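PDB 3L76: aspartokinase, which binds lysine and threonine at its ACT domains and probably phosphorylates the beta-carboxyl group of aspartate with ATP, opening lysine and threonine biosynthesis. Local coordinates for residues 282-287 and 312-317. Sequence-based numbering, arbitrary orientation.
Sequences PGVASK and NDIAFT. With THR (threonine), chain C.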
# COMPACT_ATOMS: atom_id res chain seq x y z
N PRO A 282 -9.88 -29.73 50.36
CA PRO A 282 -8.93 -30.51 49.57
C PRO A 282 -9.05 -32.01 49.84
O PRO A 282 -9.24 -32.43 50.98
CB PRO A 282 -7.57 -29.99 50.04
CG PRO A 282 -7.84 -28.62 50.51
CD PRO A 282 -9.20 -28.67 51.13
N GLY A 283 -8.94 -32.81 48.78
CA GLY A 283 -8.91 -34.26 48.91
C GLY A 283 -10.18 -34.97 48.49
O GLY A 283 -10.14 -36.15 48.16
N VAL A 284 -11.30 -34.27 48.52
CA VAL A 284 -12.58 -34.89 48.21
C VAL A 284 -12.64 -35.40 46.77
O VAL A 284 -12.84 -36.60 46.53
CB VAL A 284 -13.74 -33.94 48.48
CG1 VAL A 284 -15.05 -34.65 48.23
CG2 VAL A 284 -13.69 -33.44 49.91
N ALA A 285 -12.45 -34.51 45.79
CA ALA A 285 -12.54 -34.94 44.40
C ALA A 285 -11.48 -35.99 44.12
O ALA A 285 -11.75 -36.99 43.46
CB ALA A 285 -12.41 -33.77 43.43
N SER A 286 -10.28 -35.76 44.65
CA SER A 286 -9.20 -36.73 44.54
C SER A 286 -9.66 -38.15 44.88
O SER A 286 -9.51 -39.07 44.08
CB SER A 286 -8.04 -36.34 45.44
OG SER A 286 -6.95 -37.22 45.24
N LYS A 287 -10.25 -38.33 46.07
CA LYS A 287 -10.68 -39.66 46.51
C LYS A 287 -11.77 -40.27 45.64
O LYS A 287 -11.68 -41.43 45.26
CB LYS A 287 -11.12 -39.68 47.98
CG LYS A 287 -11.60 -41.07 48.40
CD LYS A 287 -11.53 -41.29 49.90
CE LYS A 287 -11.28 -42.77 50.22
NZ LYS A 287 -9.92 -43.24 49.79
N ASN A 312 -20.01 -28.79 48.36
CA ASN A 312 -20.27 -28.69 46.92
C ASN A 312 -20.85 -29.99 46.37
O ASN A 312 -20.89 -30.99 47.07
CB ASN A 312 -18.98 -28.35 46.17
CG ASN A 312 -19.24 -27.54 44.91
OD1 ASN A 312 -20.32 -27.58 44.34
ND2 ASN A 312 -18.23 -26.81 44.47
N ASP A 313 -21.31 -29.96 45.12
CA ASP A 313 -21.68 -31.19 44.42
C ASP A 313 -20.57 -31.56 43.41
O ASP A 313 -19.79 -30.71 42.98
CB ASP A 313 -23.00 -31.04 43.71
CG ASP A 313 -24.11 -30.51 44.60
OD1 ASP A 313 -24.18 -30.87 45.80
OD2 ASP A 313 -24.92 -29.72 44.08
N ILE A 314 -20.49 -32.84 43.07
CA ILE A 314 -19.63 -33.27 41.99
C ILE A 314 -20.42 -34.14 41.01
O ILE A 314 -21.04 -35.13 41.40
CB ILE A 314 -18.42 -34.02 42.49
CG1 ILE A 314 -17.61 -33.14 43.45
CG2 ILE A 314 -17.56 -34.47 41.32
CD1 ILE A 314 -16.36 -33.79 44.01
N ALA A 315 -20.43 -33.76 39.73
CA ALA A 315 -21.18 -34.50 38.73
C ALA A 315 -20.24 -35.00 37.67
O ALA A 315 -19.26 -34.34 37.34
CB ALA A 315 -22.28 -33.67 38.13
N PHE A 316 -20.52 -36.19 37.16
CA PHE A 316 -19.77 -36.73 36.04
C PHE A 316 -20.67 -37.58 35.16
O PHE A 316 -21.77 -37.95 35.57
CB PHE A 316 -18.53 -37.49 36.50
CG PHE A 316 -18.82 -38.68 37.37
CD1 PHE A 316 -19.01 -39.92 36.82
CD2 PHE A 316 -18.89 -38.55 38.74
CE1 PHE A 316 -19.27 -41.02 37.63
CE2 PHE A 316 -19.15 -39.64 39.55
CZ PHE A 316 -19.34 -40.87 38.99
N THR A 317 -20.24 -37.83 33.93
CA THR A 317 -21.00 -38.73 33.08
C THR A 317 -20.17 -39.91 32.66
O THR A 317 -18.94 -39.89 32.69
CB THR A 317 -21.57 -38.05 31.80
OG1 THR A 317 -20.50 -37.68 30.92
CG2 THR A 317 -22.42 -36.85 32.18
N THR C . -13.05 -28.81 47.10
CA THR C . -13.03 -30.27 46.94
C THR C . -11.64 -30.79 46.59
O THR C . -10.70 -30.00 46.41
CB THR C . -14.06 -30.75 45.89
OG1 THR C . -13.74 -30.19 44.60
CG2 THR C . -15.45 -30.29 46.29
OXT THR C . -11.44 -32.01 46.51
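Oxygen OXT of the bound threonine is the polar focus, and Ala285, whose backbone N donates to it, also touches Ile314 of the strand. The bond from Ala285 N to OXT is 2.8 Å long and nearly straight, with an N-H...O angle of 164°. Val284 N lies 3.0 Å from the same OXT, but its N-H points well off the oxygen, about 106° at the hydrogen, which makes this a close polar approach rather than a bond. Both amides belong to the first turn of helix 284-294, with Gly283 at its N-cap and Gly283 O accepting from Lys287 N.

Across to strand 311-318 the contact is apolar and small, 82 Å² in all. Ile314 CG1 stands anti to the carbonyl carbon, beside the backbone N, and the branch runs on extended (chi2 -179°). Its CD1 lies 4.0 Å from both CB and CA of Ala285, resting alongside the bond between them, while Val284 CG1 approaches CD1 more loosely at 4.5 Å. No hydrogen bond joins the segments directly. At the strand's near end Asn312 CB lies 4.0 Å from CG2 of the threonine, bringing the ligand's methyl against the strand while its carboxylate meets the helix.

Asp280, Gln304, Asn557 and Ile558 also hydrogen-bond the ligand. Helix and strand thus pack within one ACT domain, and the bound threonine bridges residues of two ACT ranges. A carboxylate at a helix N-terminus would probably be favoured by the helix dipole, consistent with an allosteric pocket that holds the carboxylate at this end by the Ala285 amide, with the Val284 amide close by.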